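Local structure of thymidylate kinase (Ehrlichia chaffeensis, 3LD9) at residues Lys34-Gln37 against Ser38-Ala42. The protein probably catalyses the ATP-dependent phosphorylation of dTMP to dTDP, a step in the de novo and salvage routes to dTTP. Sequence-based numbering, arbitrary orientation.
With SO4 (sulfate ion), chain E.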
ATOM      1  N   LYS A  34     -15.341  21.161   7.279  1.00 36.51           N
ATOM      2  CA  LYS A  34     -14.336  20.913   6.228  1.00 35.74           C
ATOM      3  C   LYS A  34     -14.674  19.718   5.341  1.00 33.96           C
ATOM      4  O   LYS A  34     -14.494  19.757   4.128  1.00 32.92           O
ATOM      5  CB  LYS A  34     -12.956  20.570   6.812  1.00 35.15           C
ATOM      6  CG  LYS A  34     -12.259  21.614   7.625  1.00 37.65           C
ATOM      7  CD  LYS A  34     -10.928  21.065   8.133  1.00 39.96           C
ATOM      8  CE  LYS A  34     -11.091  19.863   9.106  1.00 40.84           C
ATOM      9  NZ  LYS A  34     -11.542  18.514   8.443  1.00 41.89           N
ATOM     10  N   THR A  35     -15.034  18.615   5.992  1.00 33.19           N
ATOM     11  CA  THR A  35     -15.276  17.353   5.307  1.00 31.54           C
ATOM     12  C   THR A  35     -16.473  17.463   4.386  1.00 31.06           C
ATOM     13  O   THR A  35     -16.386  17.050   3.220  1.00 29.30           O
ATOM     14  CB  THR A  35     -15.458  16.200   6.312  1.00 31.87           C
ATOM     15  OG1 THR A  35     -14.200  15.981   6.954  1.00 31.55           O
ATOM     16  CG2 THR A  35     -15.920  14.892   5.614  1.00 30.53           C
ATOM     17  N   THR A  36     -17.563  18.048   4.902  1.00 30.98           N
ATOM     18  CA  THR A  36     -18.800  18.257   4.114  1.00 31.09           C
ATOM     19  C   THR A  36     -18.520  19.151   2.916  1.00 29.72           C
ATOM     20  O   THR A  36     -18.884  18.795   1.798  1.00 29.04           O
ATOM     21  CB  THR A  36     -19.934  18.856   4.971  1.00 32.63           C
ATOM     22  OG1 THR A  36     -20.306  17.898   5.961  1.00 34.87           O
ATOM     23  CG2 THR A  36     -21.180  19.234   4.141  1.00 32.69           C
ATOM     24  N   GLN A  37     -17.849  20.278   3.156  1.00 28.70           N
ATOM     25  CA  GLN A  37     -17.534  21.223   2.101  1.00 28.06           C
ATOM     26  C   GLN A  37     -16.634  20.589   1.069  1.00 28.47           C
ATOM     27  O   GLN A  37     -16.805  20.843  -0.138  1.00 27.35           O
ATOM     28  CB  GLN A  37     -16.906  22.492   2.667  1.00 28.53           C
ATOM     29  CG  GLN A  37     -17.901  23.331   3.505  1.00 27.70           C
ATOM     30  CD  GLN A  37     -19.138  23.775   2.719  1.00 26.40           C
ATOM     31  OE1 GLN A  37     -19.066  24.015   1.516  1.00 27.23           O
ATOM     32  NE2 GLN A  37     -20.265  23.872   3.391  1.00 27.49           N
ATOM     33  N   SER A  38     -15.704  19.738   1.517  1.00 27.82           N
ATOM     34  CA  SER A  38     -14.829  19.076   0.566  1.00 27.91           C
ATOM     35  C   SER A  38     -15.620  18.118  -0.330  1.00 28.39           C
ATOM     36  O   SER A  38     -15.373  18.082  -1.550  1.00 27.50           O
ATOM     37  CB  SER A  38     -13.671  18.367   1.270  1.00 27.65           C
ATOM     38  OG  SER A  38     -14.161  17.232   1.917  1.00 31.13           O
ATOM     39  N   HIS A  39     -16.574  17.371   0.253  1.00 28.70           N
ATOM     40  CA  HIS A  39     -17.458  16.469  -0.525  1.00 29.61           C
ATOM     41  C   HIS A  39     -18.326  17.230  -1.522  1.00 29.02           C
ATOM     42  O   HIS A  39     -18.469  16.806  -2.673  1.00 29.02           O
ATOM     43  CB  HIS A  39     -18.384  15.618   0.389  1.00 30.89           C
ATOM     44  CG  HIS A  39     -17.785  14.309   0.800  1.00 33.37           C
ATOM     45  ND1 HIS A  39     -17.040  14.154   1.953  1.00 37.84           N
ATOM     46  CD2 HIS A  39     -17.798  13.095   0.196  1.00 36.84           C
ATOM     47  CE1 HIS A  39     -16.616  12.902   2.042  1.00 38.20           C
ATOM     48  NE2 HIS A  39     -17.072  12.233   0.992  1.00 38.93           N
ATOM     49  N   LEU A  40     -18.888  18.346  -1.078  1.00 28.02           N
ATOM     50  CA  LEU A  40     -19.761  19.154  -1.921  1.00 28.80           C
ATOM     51  C   LEU A  40     -19.014  19.740  -3.116  1.00 27.67           C
ATOM     52  O   LEU A  40     -19.514  19.704  -4.229  1.00 27.12           O
ATOM     53  CB  LEU A  40     -20.418  20.281  -1.111  1.00 29.33           C
ATOM     54  CG  LEU A  40     -21.422  19.852  -0.040  1.00 30.51           C
ATOM     55  CD1 LEU A  40     -21.854  21.071   0.775  1.00 30.30           C
ATOM     56  CD2 LEU A  40     -22.638  19.190  -0.675  1.00 29.81           C
ATOM     57  N   LEU A  41     -17.822  20.283  -2.885  1.00 27.03           N
ATOM     58  CA  LEU A  41     -17.029  20.800  -3.986  1.00 26.70           C
ATOM     59  C   LEU A  41     -16.626  19.681  -4.964  1.00 26.74           C
ATOM     60  O   LEU A  41     -16.602  19.910  -6.184  1.00 25.29           O
ATOM     61  CB  LEU A  41     -15.789  21.528  -3.476  1.00 26.32           C
ATOM     62  CG  LEU A  41     -14.968  22.236  -4.554  1.00 26.23           C
ATOM     63  CD1 LEU A  41     -15.853  23.305  -5.252  1.00 24.83           C
ATOM     64  CD2 LEU A  41     -13.631  22.828  -3.997  1.00 24.49           C
ATOM     65  N   ALA A  42     -16.306  18.497  -4.426  1.00 25.81           N
ATOM     66  CA  ALA A  42     -15.956  17.329  -5.263  1.00 27.23           C
ATOM     67  C   ALA A  42     -17.108  16.958  -6.215  1.00 28.54           C
ATOM     68  O   ALA A  42     -16.899  16.672  -7.386  1.00 28.52           O
ATOM     69  CB  ALA A  42     -15.580  16.127  -4.411  1.00 25.74           C
TER
HETATM   70  S   SO4 E 300     -14.934  18.953  10.104  1.00 46.24           S
HETATM   71  O1  SO4 E 300     -16.339  19.235  10.385  1.00 46.17           O
HETATM   72  O2  SO4 E 300     -14.220  20.203   9.883  1.00 47.20           O
HETATM   73  O3  SO4 E 300     -14.340  18.262  11.253  1.00 47.28           O
HETATM   74  O4  SO4 E 300     -14.756  18.140   8.906  1.00 46.06           O
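Thr35 O accepts three hydrogen bonds from Ser38 and His39, one turn further along the helix. The backbone N of His39 gives the routine helical bond. Ser38 OG adds a short one, 2.6 Å from Thr35 O. It gets there because chi1 of 73° sets OG between its own N and carbonyl carbon, folded back over the preceding turn. His39 ND1 is the third donor, 3.2 Å from Thr35 O. It lies 49° above the carbonyl plane, while the oxygen meets the imidazole at its edge, in the ring plane. This bond should limit rotation of the ring. The Thr35 methyl CG2 lies beside the ring, 3.9 Å from His39 ND1. On another side of the helix Thr36 CG2 lies beside Leu40 CD1, also at 3.9 Å.

Lys34 and Thr35 belong to the predicted ATP-binding P-loop (Walker A). A sulfate sits at the N-terminal end of the helix, consistent with a phosphate position. Lys34 N bonds sulfate O2 and Thr35 N bonds sulfate O4. The Lys34 chain bends at chi3 and chi4, which curls NZ back to 3.3 Å from sulfate O4. NZ also forms a salt bridge with Asp113, which is also hydrogen-bonded to Thr35 OG1.

Leu41 packs on strands 22-27 and 109-113, Ala42 on 109-113 and 54-58, and Gln37 and Leu40 reach helix 208-220.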